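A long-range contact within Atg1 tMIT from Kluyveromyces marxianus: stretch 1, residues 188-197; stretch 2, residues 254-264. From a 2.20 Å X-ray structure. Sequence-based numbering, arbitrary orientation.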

ATOM      1  N   ILE B 188      16.687 -12.290  -9.431  1.00 37.27           N
ATOM      2  CA  ILE B 188      15.272 -12.678  -9.440  1.00 35.16           C
ATOM      3  C   ILE B 188      15.109 -14.174  -9.771  1.00 36.61           C
ATOM      4  O   ILE B 188      14.387 -14.927  -9.092  1.00 35.07           O
ATOM      5  CB  ILE B 188      14.478 -11.747 -10.393  1.00 34.46           C
ATOM      6  CG1 ILE B 188      14.441 -10.312  -9.791  1.00 33.60           C
ATOM      7  CG2 ILE B 188      13.066 -12.316 -10.606  1.00 33.49           C
ATOM      8  CD1 ILE B 188      14.279  -9.170 -10.814  1.00 34.26           C
ATOM      9  N   TYR B 189      15.806 -14.607 -10.815  1.00 41.13           N
ATOM     10  CA  TYR B 189      15.747 -16.009 -11.304  1.00 41.98           C
ATOM     11  C   TYR B 189      16.144 -17.024 -10.254  1.00 42.00           C
ATOM     12  O   TYR B 189      15.374 -17.945  -9.955  1.00 41.90           O
ATOM     13  CB  TYR B 189      16.630 -16.120 -12.536  1.00 44.89           C
ATOM     14  CG  TYR B 189      16.808 -17.503 -13.137  1.00 47.27           C
ATOM     15  CD1 TYR B 189      15.792 -18.120 -13.837  1.00 48.01           C
ATOM     16  CD2 TYR B 189      18.024 -18.148 -13.056  1.00 48.61           C
ATOM     17  CE1 TYR B 189      15.983 -19.389 -14.416  1.00 52.82           C
ATOM     18  CE2 TYR B 189      18.230 -19.391 -13.645  1.00 52.62           C
ATOM     19  CZ  TYR B 189      17.212 -20.014 -14.317  1.00 52.69           C
ATOM     20  OH  TYR B 189      17.439 -21.260 -14.878  1.00 59.89           O
ATOM     21  N   ASP B 190      17.335 -16.853  -9.689  1.00 42.42           N
ATOM     22  CA  ASP B 190      17.824 -17.723  -8.599  1.00 43.31           C
ATOM     23  C   ASP B 190      16.898 -17.728  -7.403  1.00 42.87           C
ATOM     24  O   ASP B 190      16.626 -18.787  -6.827  1.00 41.32           O
ATOM     25  CB  ASP B 190      19.213 -17.293  -8.120  1.00 44.14           C
ATOM     26  CG  ASP B 190      20.281 -17.467  -9.186  1.00 47.81           C
ATOM     27  OD1 ASP B 190      20.006 -18.158 -10.174  1.00 50.40           O
ATOM     28  OD2 ASP B 190      21.391 -16.914  -9.058  1.00 52.01           O
ATOM     29  N   ARG B 191      16.414 -16.540  -7.026  1.00 40.89           N
ATOM     30  CA  ARG B 191      15.566 -16.429  -5.864  1.00 40.02           C
ATOM     31  C   ARG B 191      14.221 -17.117  -6.110  1.00 38.82           C
ATOM     32  O   ARG B 191      13.727 -17.859  -5.254  1.00 42.27           O
ATOM     33  CB  ARG B 191      15.367 -14.964  -5.493  1.00 40.77           C
ATOM     34  CG  ARG B 191      14.397 -14.718  -4.329  1.00 38.85           C
ATOM     35  CD  ARG B 191      14.915 -15.390  -3.068  1.00 41.07           C
ATOM     36  NE  ARG B 191      14.041 -15.077  -1.950  1.00 45.05           N
ATOM     37  CZ  ARG B 191      13.956 -15.801  -0.841  1.00 48.44           C
ATOM     38  NH1 ARG B 191      14.725 -16.878  -0.685  1.00 49.44           N
ATOM     39  NH2 ARG B 191      13.100 -15.441   0.117  1.00 48.76           N
ATOM     40  N   ALA B 192      13.627 -16.904  -7.272  1.00 39.46           N
ATOM     41  CA  ALA B 192      12.343 -17.567  -7.589  1.00 38.42           C
ATOM     42  C   ALA B 192      12.439 -19.115  -7.579  1.00 39.79           C
ATOM     43  O   ALA B 192      11.544 -19.792  -7.110  1.00 36.61           O
ATOM     44  CB  ALA B 192      11.820 -17.104  -8.924  1.00 37.91           C
ATOM     45  N   LEU B 193      13.509 -19.650  -8.142  1.00 42.15           N
ATOM     46  CA  LEU B 193      13.721 -21.095  -8.208  1.00 43.94           C
ATOM     47  C   LEU B 193      14.061 -21.682  -6.834  1.00 44.98           C
ATOM     48  O   LEU B 193      13.605 -22.772  -6.519  1.00 43.33           O
ATOM     49  CB  LEU B 193      14.810 -21.444  -9.236  1.00 46.74           C
ATOM     50  CG  LEU B 193      14.300 -21.623 -10.681  1.00 50.27           C
ATOM     51  CD1 LEU B 193      13.236 -20.634 -11.104  1.00 49.51           C
ATOM     52  CD2 LEU B 193      15.417 -21.568 -11.703  1.00 53.98           C
ATOM     53  N   ASP B 194      14.825 -20.960  -6.006  1.00 44.97           N
ATOM     54  CA  ASP B 194      15.035 -21.385  -4.609  1.00 45.52           C
ATOM     55  C   ASP B 194      13.731 -21.483  -3.836  1.00 42.61           C
ATOM     56  O   ASP B 194      13.512 -22.430  -3.113  1.00 43.50           O
ATOM     57  CB  ASP B 194      15.909 -20.394  -3.840  1.00 48.49           C
ATOM     58  CG  ASP B 194      17.335 -20.391  -4.278  1.00 52.00           C
ATOM     59  OD1 ASP B 194      17.824 -21.372  -4.873  1.00 55.23           O
ATOM     60  OD2 ASP B 194      17.984 -19.373  -4.004  1.00 56.32           O
ATOM     61  N   ILE B 195      12.880 -20.474  -3.966  1.00 41.45           N
ATOM     62  CA  ILE B 195      11.601 -20.471  -3.266  1.00 41.76           C
ATOM     63  C   ILE B 195      10.739 -21.667  -3.685  1.00 43.86           C
ATOM     64  O   ILE B 195      10.147 -22.314  -2.820  1.00 42.63           O
ATOM     65  CB  ILE B 195      10.800 -19.182  -3.491  1.00 40.47           C
ATOM     66  CG1 ILE B 195      11.496 -18.005  -2.793  1.00 38.98           C
ATOM     67  CG2 ILE B 195       9.388 -19.341  -2.916  1.00 40.05           C
ATOM     68  CD1 ILE B 195      11.032 -16.646  -3.280  1.00 36.78           C
ATOM     69  N   SER B 196      10.672 -21.959  -4.996  1.00 42.35           N
ATOM     70  CA  SER B 196       9.894 -23.116  -5.471  1.00 44.41           C
ATOM     71  C   SER B 196      10.538 -24.470  -5.086  1.00 47.58           C
ATOM     72  O   SER B 196       9.824 -25.444  -4.818  1.00 45.80           O
ATOM     73  CB  SER B 196       9.645 -23.052  -6.978  1.00 43.76           C
ATOM     74  OG  SER B 196       8.504 -22.220  -7.252  1.00 43.94           O
ATOM     75  N   ARG B 197      11.869 -24.523  -5.107  1.00 47.22           N
ATOM     76  CA  ARG B 197      12.579 -25.707  -4.694  1.00 52.50           C
ATOM     77  C   ARG B 197      12.288 -25.988  -3.226  1.00 51.64           C
ATOM     78  O   ARG B 197      11.940 -27.096  -2.885  1.00 52.06           O
ATOM     79  CB  ARG B 197      14.082 -25.559  -4.923  1.00 56.46           C
ATOM     80  CG  ARG B 197      14.868 -26.807  -4.561  1.00 62.82           C
ATOM     81  CD  ARG B 197      16.365 -26.559  -4.610  1.00 68.47           C
ATOM     82  NE  ARG B 197      16.796 -25.789  -3.442  1.00 72.51           N
ATOM     83  CZ  ARG B 197      17.374 -24.589  -3.473  1.00 75.66           C
ATOM     84  NH1 ARG B 197      17.650 -23.979  -4.622  1.00 76.58           N
ATOM     85  NH2 ARG B 197      17.695 -23.993  -2.332  1.00 78.06           N
ATOM     86  N   GLU B 254      13.202 -18.344 -23.046  1.00 59.89           N
ATOM     87  CA  GLU B 254      12.626 -19.671 -23.265  1.00 65.08           C
ATOM     88  C   GLU B 254      12.825 -20.600 -22.052  1.00 60.88           C
ATOM     89  O   GLU B 254      11.921 -21.322 -21.673  1.00 59.80           O
ATOM     90  CB  GLU B 254      13.186 -20.290 -24.559  1.00 70.29           C
ATOM     91  CG  GLU B 254      12.608 -21.655 -24.913  1.00 79.12           C
ATOM     92  CD  GLU B 254      11.092 -21.737 -24.739  1.00 82.39           C
ATOM     93  OE1 GLU B 254      10.386 -20.740 -25.031  1.00 81.33           O
ATOM     94  OE2 GLU B 254      10.608 -22.809 -24.305  1.00 88.24           O
ATOM     95  N   MET B 255      13.994 -20.567 -21.436  1.00 60.03           N
ATOM     96  CA  MET B 255      14.212 -21.307 -20.199  1.00 60.89           C
ATOM     97  C   MET B 255      13.288 -20.847 -19.048  1.00 58.03           C
ATOM     98  O   MET B 255      12.710 -21.679 -18.341  1.00 58.02           O
ATOM     99  CB  MET B 255      15.672 -21.167 -19.790  1.00 65.67           C
ATOM    100  CG  MET B 255      16.158 -22.217 -18.814  1.00 69.30           C
ATOM    101  SD  MET B 255      17.859 -21.906 -18.289  1.00 75.55           S
ATOM    102  CE  MET B 255      18.751 -22.282 -19.785  1.00 76.21           C
ATOM    103  N   ILE B 256      13.153 -19.529 -18.859  1.00 55.32           N
ATOM    104  CA  ILE B 256      12.256 -18.965 -17.838  1.00 51.63           C
ATOM    105  C   ILE B 256      10.811 -19.344 -18.142  1.00 51.89           C
ATOM    106  O   ILE B 256      10.055 -19.710 -17.232  1.00 49.81           O
ATOM    107  CB  ILE B 256      12.407 -17.413 -17.688  1.00 50.50           C
ATOM    108  CG1 ILE B 256      13.799 -17.062 -17.171  1.00 49.66           C
ATOM    109  CG2 ILE B 256      11.382 -16.829 -16.716  1.00 48.03           C
ATOM    110  CD1 ILE B 256      14.299 -15.703 -17.590  1.00 50.04           C
ATOM    111  N   ARG B 257      10.427 -19.289 -19.412  1.00 55.16           N
ATOM    112  CA  ARG B 257       9.104 -19.754 -19.808  1.00 58.53           C
ATOM    113  C   ARG B 257       8.851 -21.203 -19.362  1.00 59.63           C
ATOM    114  O   ARG B 257       7.757 -21.525 -18.898  1.00 58.36           O
ATOM    115  CB  ARG B 257       8.902 -19.634 -21.319  1.00 63.81           C
ATOM    116  CG  ARG B 257       8.402 -18.276 -21.741  1.00 68.93           C
ATOM    117  CD  ARG B 257       7.979 -18.247 -23.208  1.00 75.02           C
ATOM    118  NE  ARG B 257       8.219 -16.909 -23.735  1.00 80.52           N
ATOM    119  CZ  ARG B 257       9.223 -16.565 -24.536  1.00 84.29           C
ATOM    120  NH1 ARG B 257      10.101 -17.467 -24.969  1.00 87.29           N
ATOM    121  NH2 ARG B 257       9.339 -15.298 -24.921  1.00 85.11           N
ATOM    122  N   LYS B 258       9.855 -22.068 -19.502  1.00 60.38           N
ATOM    123  CA  LYS B 258       9.703 -23.466 -19.118  1.00 61.65           C
ATOM    124  C   LYS B 258       9.459 -23.574 -17.614  1.00 56.87           C
ATOM    125  O   LYS B 258       8.506 -24.205 -17.168  1.00 55.47           O
ATOM    126  CB  LYS B 258      10.934 -24.299 -19.515  1.00 66.69           C
ATOM    127  CG  LYS B 258      11.280 -24.284 -21.004  1.00 72.14           C
ATOM    128  CD  LYS B 258      10.312 -25.080 -21.870  1.00 75.08           C
ATOM    129  CE  LYS B 258      10.754 -26.533 -22.067  1.00 80.11           C
ATOM    130  NZ  LYS B 258      11.571 -26.743 -23.301  1.00 82.53           N
ATOM    131  N   TYR B 259      10.311 -22.935 -16.830  1.00 56.25           N
ATOM    132  CA  TYR B 259      10.126 -22.899 -15.362  1.00 52.17           C
ATOM    133  C   TYR B 259       8.785 -22.353 -14.937  1.00 48.15           C
ATOM    134  O   TYR B 259       8.145 -22.905 -14.040  1.00 48.65           O
ATOM    135  CB  TYR B 259      11.268 -22.156 -14.699  1.00 51.64           C
ATOM    136  CG  TYR B 259      12.544 -22.968 -14.700  1.00 55.21           C
ATOM    137  CD1 TYR B 259      12.603 -24.155 -13.999  1.00 58.16           C
ATOM    138  CD2 TYR B 259      13.674 -22.560 -15.404  1.00 58.30           C
ATOM    139  CE1 TYR B 259      13.744 -24.932 -13.991  1.00 62.20           C
ATOM    140  CE2 TYR B 259      14.835 -23.326 -15.395  1.00 61.44           C
ATOM    141  CZ  TYR B 259      14.844 -24.515 -14.682  1.00 63.36           C
ATOM    142  OH  TYR B 259      15.936 -25.311 -14.609  1.00 69.34           O
ATOM    143  N   VAL B 260       8.326 -21.295 -15.594  1.00 48.80           N
ATOM    144  CA  VAL B 260       6.992 -20.752 -15.307  1.00 48.27           C
ATOM    145  C   VAL B 260       5.938 -21.832 -15.486  1.00 49.04           C
ATOM    146  O   VAL B 260       5.066 -21.995 -14.619  1.00 47.57           O
ATOM    147  CB  VAL B 260       6.633 -19.539 -16.200  1.00 48.26           C
ATOM    148  CG1 VAL B 260       5.136 -19.268 -16.187  1.00 47.56           C
ATOM    149  CG2 VAL B 260       7.378 -18.308 -15.724  1.00 47.60           C
ATOM    150  N   SER B 261       6.037 -22.569 -16.591  1.00 50.57           N
ATOM    151  CA  SER B 261       5.102 -23.650 -16.887  1.00 53.05           C
ATOM    152  C   SER B 261       5.076 -24.706 -15.823  1.00 50.93           C
ATOM    153  O   SER B 261       4.024 -25.072 -15.351  1.00 51.53           O
ATOM    154  CB  SER B 261       5.423 -24.331 -18.230  1.00 59.23           C
ATOM    155  OG  SER B 261       4.977 -23.535 -19.303  1.00 63.50           O
ATOM    156  N   SER B 262       6.234 -25.206 -15.442  1.00 52.76           N
ATOM    157  CA  SER B 262       6.299 -26.272 -14.439  1.00 53.30           C
ATOM    158  C   SER B 262       5.894 -25.805 -13.055  1.00 50.02           C
ATOM    159  O   SER B 262       5.203 -26.523 -12.330  1.00 46.93           O
ATOM    160  CB  SER B 262       7.694 -26.899 -14.414  1.00 57.89           C
ATOM    161  OG  SER B 262       8.557 -26.172 -13.595  1.00 63.52           O
ATOM    162  N   ILE B 263       6.264 -24.569 -12.689  1.00 48.18           N
ATOM    163  CA  ILE B 263       5.847 -24.065 -11.380  1.00 44.82           C
ATOM    164  C   ILE B 263       4.335 -23.893 -11.346  1.00 44.53           C
ATOM    165  O   ILE B 263       3.693 -24.305 -10.381  1.00 43.60           O
ATOM    166  CB  ILE B 263       6.565 -22.771 -10.967  1.00 42.76           C
ATOM    167  CG1 ILE B 263       8.053 -23.042 -10.777  1.00 45.28           C
ATOM    168  CG2 ILE B 263       6.052 -22.278  -9.622  1.00 40.52           C
ATOM    169  CD1 ILE B 263       8.929 -21.816 -10.922  1.00 45.42           C
ATOM    170  N   ALA B 264       3.756 -23.314 -12.393  1.00 45.69           N
ATOM    171  CA  ALA B 264       2.301 -23.175 -12.444  1.00 46.71           C
ATOM    172  C   ALA B 264       1.643 -24.557 -12.331  1.00 48.95           C
ATOM    173  O   ALA B 264       0.622 -24.730 -11.651  1.00 47.52           O
ATOM    174  CB  ALA B 264       1.858 -22.503 -13.732  1.00 47.57           C
TER

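At the centre, Leu193 lays a methyl over one face of the Tyr259 ring: Leu193 CD2 sits 4.1 Å from the ring centroid of Tyr259 and only 7° off the normal, a CH-pi contact, mostly dispersion between a methyl and the aromatic face. The other methyl of Leu193, CD1, reaches CD1 of Ile263 at 4.5 Å, a looser apolar touch one turn further along. Tyr189 continues the seam in the other direction. Its CA-to-CB bond points sideways, yet chi1 near 180° (t) carries the ring across: Tyr189 CD1 lies 4.0 Å from Ile256 CG1, and Tyr189 CE1 lies 4.0 Å from Tyr259 CD2, at the edge of the Tyr189 ring.

These side chains bridge two helices running nearly parallel, 24° apart, with axes no closer than 11.7 Å. That spacing is wide, and large residues fill it; where Ser196 faces Ile263, the CA atoms of the two come to 7.2 Å.

The hydroxyls pack against neighbouring side chains without bonding across. Tyr189 OH lies 3.4 Å from Tyr259 CE2 and 3.5 Å from Met255 SD, and Ser196 OG packs 3.4 Å from Ile263 CG2; both hydroxyls find hydrogen bonds elsewhere in the structure. In the first helix, Arg197 NH1 forms a salt bridge to Asp194 OD1 at 2.6 Å. The contact rests on apolar packing, with no hydrogen bond between the stretches.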